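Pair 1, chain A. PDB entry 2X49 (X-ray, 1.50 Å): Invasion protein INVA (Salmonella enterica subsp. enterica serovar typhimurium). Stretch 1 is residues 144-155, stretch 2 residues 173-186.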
# COMPACT_ATOMS: atom_id res chain seq x y z
N TYR A 144 9.39 3.73 11.56
CA TYR A 144 10.15 4.99 11.26
C TYR A 144 9.37 6.30 11.36
O TYR A 144 9.84 7.37 11.01
CB TYR A 144 10.87 4.90 9.88
CG TYR A 144 9.94 4.69 8.74
CD1 TYR A 144 9.24 5.76 8.19
CD2 TYR A 144 9.64 3.43 8.29
CE1 TYR A 144 8.31 5.58 7.21
CE2 TYR A 144 8.76 3.22 7.31
CZ TYR A 144 8.06 4.28 6.76
OH TYR A 144 7.09 4.11 5.83
N PHE A 145 8.15 6.20 11.83
CA PHE A 145 7.24 7.39 11.95
C PHE A 145 6.41 7.34 13.23
O PHE A 145 5.77 6.34 13.53
CB PHE A 145 6.29 7.42 10.74
CG PHE A 145 5.35 8.59 10.74
CD1 PHE A 145 5.71 9.79 10.15
CD2 PHE A 145 4.10 8.49 11.37
CE1 PHE A 145 4.81 10.88 10.18
CE2 PHE A 145 3.24 9.58 11.42
CZ PHE A 145 3.61 10.77 10.84
N GLY A 146 6.43 8.47 13.93
CA GLY A 146 5.68 8.65 15.22
C GLY A 146 5.37 10.07 15.61
O GLY A 146 5.22 10.95 14.79
N ILE A 147 5.33 10.29 16.91
CA ILE A 147 4.87 11.57 17.45
C ILE A 147 5.79 12.73 17.08
O ILE A 147 5.35 13.85 16.86
CB ILE A 147 4.75 11.54 19.01
CG1 ILE A 147 3.60 10.64 19.41
CG2 ILE A 147 4.57 12.92 19.53
CD1 ILE A 147 2.26 11.14 18.94
N GLN A 148 7.07 12.44 17.06
CA GLN A 148 8.06 13.50 16.78
C GLN A 148 7.87 13.99 15.36
O GLN A 148 7.89 15.18 15.10
CB GLN A 148 9.53 13.09 17.03
CG GLN A 148 9.88 12.92 18.49
CD GLN A 148 9.31 13.99 19.39
OE1 GLN A 148 8.38 13.71 20.15
NE2 GLN A 148 9.88 15.20 19.36
N GLU A 149 7.66 13.04 14.44
CA GLU A 149 7.44 13.38 13.02
C GLU A 149 6.11 14.11 12.85
O GLU A 149 5.99 15.10 12.12
CB GLU A 149 7.47 12.14 12.16
CG GLU A 149 8.83 11.53 11.99
CD GLU A 149 9.40 10.86 13.24
OE1 GLU A 149 8.64 10.21 14.02
OE2 GLU A 149 10.63 10.98 13.43
N THR A 150 5.12 13.63 13.56
CA THR A 150 3.79 14.28 13.52
C THR A 150 3.87 15.72 14.03
O THR A 150 3.33 16.67 13.47
CB THR A 150 2.78 13.46 14.35
OG1 THR A 150 2.65 12.15 13.79
CG2 THR A 150 1.40 14.14 14.45
N LYS A 151 4.60 15.90 15.11
CA LYS A 151 4.66 17.21 15.75
C LYS A 151 5.33 18.21 14.80
O LYS A 151 5.01 19.40 14.76
CB LYS A 151 5.37 17.13 17.12
CG LYS A 151 5.72 18.48 17.72
CD LYS A 151 4.51 19.25 18.26
CE LYS A 151 4.98 20.34 19.22
NZ LYS A 151 4.12 21.57 19.23
N HIS A 152 6.26 17.68 14.03
CA HIS A 152 7.03 18.50 13.08
C HIS A 152 6.12 18.98 11.99
O HIS A 152 6.15 20.13 11.54
CB HIS A 152 8.15 17.70 12.43
CG HIS A 152 8.97 18.50 11.47
ND1 HIS A 152 10.03 19.27 11.88
CD2 HIS A 152 8.87 18.66 10.13
CE1 HIS A 152 10.57 19.86 10.83
NE2 HIS A 152 9.88 19.52 9.75
N MET A 153 5.30 18.03 11.56
CA MET A 153 4.36 18.29 10.49
C MET A 153 3.34 19.31 10.93
O MET A 153 2.96 20.17 10.16
CB MET A 153 3.68 17.02 9.98
CG MET A 153 4.62 15.97 9.40
SD MET A 153 3.80 14.39 9.10
CE MET A 153 2.58 14.81 7.90
N LEU A 154 2.94 19.21 12.19
CA LEU A 154 1.90 20.12 12.75
C LEU A 154 2.46 21.52 12.85
O LEU A 154 1.80 22.52 12.56
CB LEU A 154 1.40 19.68 14.13
CG LEU A 154 0.68 18.33 14.16
CD1 LEU A 154 0.39 17.96 15.61
CD2 LEU A 154 -0.64 18.46 13.39
N ASP A 155 3.73 21.55 13.21
CA ASP A 155 4.45 22.81 13.40
C ASP A 155 4.61 23.54 12.08
O ASP A 155 4.44 24.76 12.01
CB ASP A 155 5.79 22.61 14.11
CG ASP A 155 5.60 22.53 15.62
OD1 ASP A 155 4.51 22.94 16.08
OD2 ASP A 155 6.51 22.09 16.34
N THR A 173 -5.33 15.13 20.70
CA THR A 173 -3.94 15.31 21.11
C THR A 173 -3.00 14.93 20.00
O THR A 173 -3.39 14.25 19.05
CB THR A 173 -3.55 14.44 22.30
OG1 THR A 173 -3.75 13.07 21.93
CG2 THR A 173 -4.45 14.76 23.56
N VAL A 174 -1.75 15.36 20.17
CA VAL A 174 -0.68 15.05 19.19
C VAL A 174 -0.58 13.53 18.99
O VAL A 174 -0.44 13.02 17.88
CB VAL A 174 0.69 15.63 19.60
CG1 VAL A 174 1.75 15.10 18.67
CG2 VAL A 174 0.68 17.16 19.60
N GLN A 175 -0.72 12.82 20.09
CA GLN A 175 -0.68 11.36 20.05
C GLN A 175 -1.78 10.77 19.19
O GLN A 175 -1.58 9.82 18.41
CB GLN A 175 -0.78 10.77 21.46
CG GLN A 175 -0.77 9.26 21.47
CD GLN A 175 0.54 8.67 20.94
OE1 GLN A 175 0.55 8.24 19.67
NE2 GLN A 175 1.53 8.58 21.68
N ARG A 176 -2.96 11.34 19.34
CA ARG A 176 -4.14 10.88 18.59
C ARG A 176 -3.99 11.19 17.10
O ARG A 176 -4.25 10.35 16.26
CB ARG A 176 -5.43 11.51 19.17
CG ARG A 176 -6.65 11.25 18.40
CD ARG A 176 -6.94 9.83 18.12
NE ARG A 176 -6.86 8.96 19.27
CZ ARG A 176 -7.88 8.62 20.04
NH1 ARG A 176 -9.09 9.10 19.80
NH2 ARG A 176 -7.68 7.80 21.05
N ILE A 177 -3.47 12.37 16.83
CA ILE A 177 -3.22 12.75 15.43
C ILE A 177 -2.20 11.77 14.80
O ILE A 177 -2.37 11.30 13.66
CB ILE A 177 -2.78 14.19 15.29
CG1 ILE A 177 -3.92 15.14 15.73
CG2 ILE A 177 -2.36 14.42 13.80
CD1 ILE A 177 -3.42 16.59 15.98
N SER A 178 -1.19 11.42 15.56
CA SER A 178 -0.06 10.59 15.08
C SER A 178 -0.62 9.22 14.74
O SER A 178 -0.34 8.62 13.68
CB SER A 178 1.07 10.47 16.09
OG SER A 178 2.22 9.80 15.53
N GLU A 179 -1.51 8.76 15.61
CA GLU A 179 -2.20 7.49 15.39
C GLU A 179 -3.02 7.44 14.12
O GLU A 179 -2.98 6.48 13.33
CB GLU A 179 -3.05 7.06 16.59
CG GLU A 179 -2.21 6.66 17.73
CD GLU A 179 -2.95 6.57 19.04
OE1 GLU A 179 -4.19 6.77 19.06
OE2 GLU A 179 -2.29 6.30 20.07
N VAL A 180 -3.77 8.50 13.88
CA VAL A 180 -4.55 8.68 12.63
C VAL A 180 -3.63 8.59 11.39
O VAL A 180 -3.84 7.84 10.43
CB VAL A 180 -5.35 9.97 12.62
CG1 VAL A 180 -5.94 10.22 11.25
CG2 VAL A 180 -6.44 9.87 13.68
N LEU A 181 -2.56 9.32 11.45
CA LEU A 181 -1.62 9.39 10.31
C LEU A 181 -0.99 8.03 10.01
O LEU A 181 -0.85 7.62 8.85
CB LEU A 181 -0.55 10.47 10.56
CG LEU A 181 -0.99 11.96 10.66
CD1 LEU A 181 0.19 12.98 10.69
CD2 LEU A 181 -1.90 12.33 9.51
N GLN A 182 -0.53 7.33 11.08
CA GLN A 182 0.06 6.00 10.93
C GLN A 182 -0.92 5.02 10.30
O GLN A 182 -0.55 4.19 9.46
CB GLN A 182 0.56 5.42 12.28
CG GLN A 182 1.77 6.00 12.84
CD GLN A 182 2.05 5.39 14.21
OE1 GLN A 182 1.12 5.11 14.97
NE2 GLN A 182 3.33 5.20 14.54
N ARG A 183 -2.17 5.13 10.73
CA ARG A 183 -3.20 4.22 10.24
C ARG A 183 -3.54 4.47 8.79
O ARG A 183 -3.83 3.55 8.04
CB ARG A 183 -4.40 4.16 11.19
CG ARG A 183 -4.07 3.45 12.51
CD ARG A 183 -5.17 3.59 13.59
NE ARG A 183 -4.77 2.92 14.86
CZ ARG A 183 -4.79 1.61 15.02
NH1 ARG A 183 -5.24 0.83 14.07
NH2 ARG A 183 -4.39 1.06 16.16
N LEU A 184 -3.43 5.72 8.37
CA LEU A 184 -3.63 6.09 6.93
C LEU A 184 -2.46 5.51 6.10
O LEU A 184 -2.66 4.74 5.18
CB LEU A 184 -3.75 7.59 6.74
CG LEU A 184 -4.99 8.20 7.34
CD1 LEU A 184 -4.85 9.73 7.25
CD2 LEU A 184 -6.24 7.64 6.63
N LEU A 185 -1.25 5.79 6.55
CA LEU A 185 -0.04 5.41 5.80
C LEU A 185 0.07 3.92 5.71
O LEU A 185 0.52 3.40 4.70
CB LEU A 185 1.21 6.01 6.45
CG LEU A 185 1.38 7.51 6.35
CD1 LEU A 185 2.31 8.11 7.43
CD2 LEU A 185 1.91 7.86 4.97
N SER A 186 -0.36 3.21 6.77
CA SER A 186 -0.15 1.75 6.84
C SER A 186 -1.03 1.06 5.81
O SER A 186 -0.81 -0.12 5.52
CB SER A 186 -0.42 1.15 8.25
OG SER A 186 -1.79 1.22 8.56

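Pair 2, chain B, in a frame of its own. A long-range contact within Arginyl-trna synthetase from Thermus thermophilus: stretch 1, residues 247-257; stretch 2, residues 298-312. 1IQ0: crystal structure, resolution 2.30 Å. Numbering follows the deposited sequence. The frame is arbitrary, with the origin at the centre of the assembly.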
# COMPACT_ATOMS: atom_id res chain seq x y z
N GLY B 247 -7.09 -5.56 -29.19
CA GLY B 247 -8.48 -5.98 -29.35
C GLY B 247 -9.10 -6.61 -28.10
O GLY B 247 -9.99 -7.45 -28.22
N LEU B 248 -8.65 -6.21 -26.91
CA LEU B 248 -9.19 -6.78 -25.68
C LEU B 248 -10.69 -6.55 -25.54
O LEU B 248 -11.42 -7.43 -25.07
CB LEU B 248 -8.46 -6.23 -24.44
CG LEU B 248 -6.96 -6.51 -24.32
CD1 LEU B 248 -6.43 -6.00 -22.97
CD2 LEU B 248 -6.71 -8.00 -24.45
N LEU B 249 -11.16 -5.38 -25.95
CA LEU B 249 -12.57 -5.05 -25.85
C LEU B 249 -13.46 -6.04 -26.59
O LEU B 249 -14.34 -6.66 -26.00
CB LEU B 249 -12.83 -3.64 -26.39
CG LEU B 249 -14.28 -3.16 -26.37
CD1 LEU B 249 -14.90 -3.33 -24.97
CD2 LEU B 249 -14.29 -1.71 -26.78
N GLN B 250 -13.23 -6.19 -27.89
CA GLN B 250 -14.02 -7.11 -28.71
C GLN B 250 -13.94 -8.54 -28.20
O GLN B 250 -14.95 -9.25 -28.20
CB GLN B 250 -13.56 -7.07 -30.17
CG GLN B 250 -13.87 -5.76 -30.88
CD GLN B 250 -15.36 -5.40 -30.83
OE1 GLN B 250 -16.21 -6.18 -31.27
NE2 GLN B 250 -15.67 -4.22 -30.30
N LYS B 251 -12.76 -8.97 -27.78
CA LYS B 251 -12.57 -10.32 -27.26
C LYS B 251 -13.39 -10.52 -25.99
O LYS B 251 -14.00 -11.57 -25.81
CB LYS B 251 -11.09 -10.58 -26.97
CG LYS B 251 -10.21 -10.61 -28.22
CD LYS B 251 -8.72 -10.72 -27.89
CE LYS B 251 -7.87 -10.56 -29.17
NZ LYS B 251 -6.40 -10.62 -28.91
N ALA B 252 -13.40 -9.51 -25.12
CA ALA B 252 -14.15 -9.60 -23.87
C ALA B 252 -15.63 -9.65 -24.20
O ALA B 252 -16.37 -10.47 -23.65
CB ALA B 252 -13.85 -8.40 -22.96
N LEU B 253 -16.05 -8.77 -25.10
CA LEU B 253 -17.45 -8.70 -25.52
C LEU B 253 -17.91 -10.04 -26.11
O LEU B 253 -18.99 -10.53 -25.79
CB LEU B 253 -17.62 -7.57 -26.55
CG LEU B 253 -18.31 -6.26 -26.13
CD1 LEU B 253 -18.23 -6.05 -24.64
CD2 LEU B 253 -17.66 -5.11 -26.88
N ALA B 254 -17.08 -10.63 -26.96
CA ALA B 254 -17.43 -11.91 -27.58
C ALA B 254 -17.53 -13.01 -26.54
O ALA B 254 -18.39 -13.87 -26.61
CB ALA B 254 -16.39 -12.29 -28.64
N LEU B 255 -16.64 -12.98 -25.55
CA LEU B 255 -16.66 -13.99 -24.51
C LEU B 255 -17.92 -13.82 -23.64
O LEU B 255 -18.59 -14.80 -23.32
CB LEU B 255 -15.39 -13.89 -23.65
CG LEU B 255 -15.25 -14.84 -22.46
CD1 LEU B 255 -15.39 -16.29 -22.91
CD2 LEU B 255 -13.90 -14.61 -21.80
N LEU B 256 -18.26 -12.59 -23.30
CA LEU B 256 -19.44 -12.32 -22.48
C LEU B 256 -20.77 -12.66 -23.17
O LEU B 256 -21.69 -13.17 -22.52
CB LEU B 256 -19.45 -10.86 -22.04
CG LEU B 256 -18.37 -10.51 -21.01
CD1 LEU B 256 -18.30 -9.00 -20.79
CD2 LEU B 256 -18.69 -11.24 -19.72
N GLU B 257 -20.88 -12.38 -24.46
CA GLU B 257 -22.11 -12.67 -25.18
C GLU B 257 -22.43 -14.16 -25.24
O GLU B 257 -23.51 -14.55 -25.68
CB GLU B 257 -22.07 -12.10 -26.61
CG GLU B 257 -21.94 -10.58 -26.65
CD GLU B 257 -22.06 -10.02 -28.05
OE1 GLU B 257 -23.18 -10.06 -28.61
OE2 GLU B 257 -21.05 -9.53 -28.60
N THR B 298 -21.64 2.33 -29.10
CA THR B 298 -20.49 2.78 -28.32
C THR B 298 -20.23 1.94 -27.06
O THR B 298 -21.15 1.68 -26.28
CB THR B 298 -20.65 4.25 -27.91
OG1 THR B 298 -20.75 5.06 -29.09
CG2 THR B 298 -19.46 4.71 -27.09
N ALA B 299 -18.98 1.53 -26.87
CA ALA B 299 -18.61 0.72 -25.72
C ALA B 299 -18.62 1.57 -24.46
O ALA B 299 -18.29 2.76 -24.48
CB ALA B 299 -17.24 0.11 -25.92
N THR B 300 -18.98 0.94 -23.35
CA THR B 300 -19.04 1.63 -22.07
C THR B 300 -17.73 1.46 -21.31
O THR B 300 -16.92 0.59 -21.64
CB THR B 300 -20.19 1.05 -21.22
OG1 THR B 300 -20.45 1.91 -20.11
CG2 THR B 300 -19.82 -0.32 -20.69
N TYR B 301 -17.52 2.29 -20.29
CA TYR B 301 -16.31 2.19 -19.46
C TYR B 301 -16.32 0.87 -18.70
O TYR B 301 -15.27 0.30 -18.40
CB TYR B 301 -16.23 3.36 -18.48
CG TYR B 301 -15.79 4.66 -19.11
CD1 TYR B 301 -16.60 5.31 -20.04
CD2 TYR B 301 -14.55 5.21 -18.81
CE1 TYR B 301 -16.18 6.49 -20.65
CE2 TYR B 301 -14.12 6.39 -19.42
CZ TYR B 301 -14.94 7.02 -20.34
OH TYR B 301 -14.51 8.18 -20.94
N TYR B 302 -17.52 0.38 -18.39
CA TYR B 302 -17.68 -0.88 -17.69
C TYR B 302 -17.18 -2.04 -18.55
O TYR B 302 -16.49 -2.93 -18.05
CB TYR B 302 -19.15 -1.09 -17.32
CG TYR B 302 -19.63 -0.19 -16.19
CD1 TYR B 302 -20.97 -0.18 -15.80
CD2 TYR B 302 -18.73 0.64 -15.50
CE1 TYR B 302 -21.41 0.63 -14.74
CE2 TYR B 302 -19.16 1.44 -14.45
CZ TYR B 302 -20.49 1.43 -14.08
OH TYR B 302 -20.89 2.22 -13.02
N ALA B 303 -17.52 -2.03 -19.83
CA ALA B 303 -17.08 -3.09 -20.73
C ALA B 303 -15.55 -3.05 -20.84
O ALA B 303 -14.89 -4.09 -20.81
CB ALA B 303 -17.71 -2.91 -22.11
N LYS B 304 -14.99 -1.85 -20.95
CA LYS B 304 -13.54 -1.71 -21.05
C LYS B 304 -12.83 -2.14 -19.76
O LYS B 304 -11.74 -2.72 -19.83
CB LYS B 304 -13.15 -0.27 -21.41
CG LYS B 304 -13.61 0.15 -22.81
CD LYS B 304 -12.90 1.40 -23.32
CE LYS B 304 -11.39 1.17 -23.46
NZ LYS B 304 -11.02 0.01 -24.34
N ASP B 305 -13.43 -1.87 -18.60
CA ASP B 305 -12.83 -2.28 -17.34
C ASP B 305 -12.82 -3.80 -17.27
O ASP B 305 -11.85 -4.41 -16.80
CB ASP B 305 -13.59 -1.72 -16.13
CG ASP B 305 -13.40 -0.22 -15.95
OD1 ASP B 305 -12.35 0.30 -16.40
OD2 ASP B 305 -14.28 0.43 -15.36
N ILE B 306 -13.90 -4.42 -17.73
CA ILE B 306 -13.98 -5.88 -17.74
C ILE B 306 -12.90 -6.49 -18.64
O ILE B 306 -12.21 -7.43 -18.23
CB ILE B 306 -15.38 -6.35 -18.21
CG1 ILE B 306 -16.42 -5.98 -17.15
CG2 ILE B 306 -15.39 -7.87 -18.43
CD1 ILE B 306 -17.86 -6.14 -17.63
N ALA B 307 -12.76 -5.96 -19.85
CA ALA B 307 -11.76 -6.44 -20.80
C ALA B 307 -10.36 -6.45 -20.18
O ALA B 307 -9.66 -7.46 -20.23
CB ALA B 307 -11.76 -5.56 -22.06
N PHE B 308 -9.98 -5.32 -19.61
CA PHE B 308 -8.67 -5.15 -18.99
C PHE B 308 -8.50 -6.11 -17.81
O PHE B 308 -7.44 -6.72 -17.64
CB PHE B 308 -8.52 -3.69 -18.53
CG PHE B 308 -7.12 -3.31 -18.12
CD1 PHE B 308 -6.01 -3.86 -18.76
CD2 PHE B 308 -6.91 -2.33 -17.15
CE1 PHE B 308 -4.72 -3.45 -18.43
CE2 PHE B 308 -5.62 -1.91 -16.81
CZ PHE B 308 -4.52 -2.47 -17.46
N GLN B 309 -9.54 -6.25 -16.99
CA GLN B 309 -9.49 -7.18 -15.85
C GLN B 309 -9.24 -8.60 -16.36
O GLN B 309 -8.49 -9.36 -15.77
CB GLN B 309 -10.81 -7.15 -15.08
CG GLN B 309 -10.86 -8.05 -13.85
CD GLN B 309 -9.93 -7.57 -12.74
OE1 GLN B 309 -9.80 -6.37 -12.50
NE2 GLN B 309 -9.30 -8.51 -12.05
N PHE B 310 -9.90 -8.95 -17.47
CA PHE B 310 -9.74 -10.28 -18.05
C PHE B 310 -8.29 -10.55 -18.46
O PHE B 310 -7.78 -11.65 -18.26
CB PHE B 310 -10.67 -10.44 -19.27
CG PHE B 310 -12.09 -10.81 -18.92
CD1 PHE B 310 -13.00 -11.13 -19.92
CD2 PHE B 310 -12.52 -10.84 -17.60
CE1 PHE B 310 -14.32 -11.49 -19.62
CE2 PHE B 310 -13.84 -11.19 -17.28
CZ PHE B 310 -14.74 -11.52 -18.30
N TRP B 311 -7.64 -9.54 -19.02
CA TRP B 311 -6.25 -9.68 -19.44
C TRP B 311 -5.35 -9.84 -18.22
O TRP B 311 -4.45 -10.68 -18.21
CB TRP B 311 -5.80 -8.46 -20.24
CG TRP B 311 -4.31 -8.45 -20.50
CD1 TRP B 311 -3.63 -9.14 -21.47
CD2 TRP B 311 -3.31 -7.76 -19.73
NE1 TRP B 311 -2.27 -8.92 -21.35
CE2 TRP B 311 -2.05 -8.09 -20.29
CE3 TRP B 311 -3.36 -6.91 -18.62
CZ2 TRP B 311 -0.85 -7.59 -19.77
CZ3 TRP B 311 -2.17 -6.41 -18.10
CH2 TRP B 311 -0.93 -6.75 -18.68
N LYS B 312 -5.60 -9.04 -17.19
CA LYS B 312 -4.80 -9.10 -15.97
C LYS B 312 -4.78 -10.50 -15.38
O LYS B 312 -3.75 -10.95 -14.87
CB LYS B 312 -5.36 -8.13 -14.92
CG LYS B 312 -5.15 -6.65 -15.22
CD LYS B 312 -5.65 -5.79 -14.05
CE LYS B 312 -5.32 -4.31 -14.23
NZ LYS B 312 -5.91 -3.52 -13.10

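Both pairs are two helices that cross at nearly a right angle. In pair 1, helix 147-155 meets helix 174-185 at 100°, with axes 9.0 Å apart at closest approach. In pair 2, helix 248-256 meets helix 301-312 at 93°, with axes 8.4 Å apart. The N, CA and C atoms of 14 central residues superpose with an RMSD of 0.4 Å. The buried surface is also similar, 595 Å² in pair 1 and 559 Å² in pair 2.

The centre of the crossing is the match of A:Thr150 with B:Ala252 and of A:Ser178 with B:Ala307. All four residues are small and point toward the other stretch, which suits a close approach of backbones. The CA atoms of A:Thr150 and A:Ser178 are 5.6 Å apart. B:Ala252 CA and B:Ala307 CA are 5.0 Å apart.

The chemistry at this centre differs. In pair 1 it is polar: A:Thr150 OG1 and A:Ser178 OG share a hydrogen bond of 3.0 Å, and either could be the donor. The A:Thr150 side chain also sits as a knob among A:Val174, A:Ile177, A:Ser178 and A:Leu181. Its methyl supplies an apolar contact, with A:Thr150 CG2 3.8 Å from A:Ile177 CG2. In pair 2 the centre is methyl on methyl, B:Ala252 CB to B:Ala307 CB at 3.6 Å. No hydrogen bond crosses between the stretches of pair 2.

A:Ile147 matches B:Leu249. Both CA-to-CB bonds point sideways, but the side-chain ends come nearer the partner. A:Ile147 CG2 lies 3.7 Å from A:Val174 CG1, and B:Leu249 CD1 lies 4.0 Å from B:Ala303 CB at the matching position. The alanine is smaller than the valine. B:Leu253 also reaches it, with B:Leu253 CD1 4.1 Å from B:Ala303 CB. The matching A:Lys151 makes a lighter contact, A:Lys151 CB to A:Val174 CG1 at 4.4 Å.

Further along, A:Leu154 matches B:Leu256, and A:Ile177 matches B:Ile306. This leucine-isoleucine contact is kept: A:Leu154 CD1 to A:Ile177 CD1 is 4.1 Å, and B:Leu256 CD1 to B:Ile306 CG2 is 3.9 Å. Beside it, A:Met153 CE packs 4.1 Å from A:Leu181 CD1. Pair 2 has a leucine and an aromatic ring at these positions, with B:Leu255 CD2 3.8 Å from B:Phe310 CE1.

At the other end of the crossing, A:Gly146 matches B:Leu248, and A:Gln182 matches B:Trp311. The glycine is an N-cap, whereas the leucine is already helical and points its side chain toward the partner. B:Leu248 CD1 lies 3.7 Å from B:Trp311 CB. In pair 1, A:Phe145 and A:Gln182 contribute here. A:Gln182 NE2 donates to A:Phe145 O at 2.9 Å, tying a side chain to the backbone before the helix. A:Leu185 CD1 sits over one face of the A:Phe145 ring, 4.3 Å from the ring centroid. Pair 1 thus combines apolar packing with two hydrogen bonds, while pair 2 relies on apolar side chains.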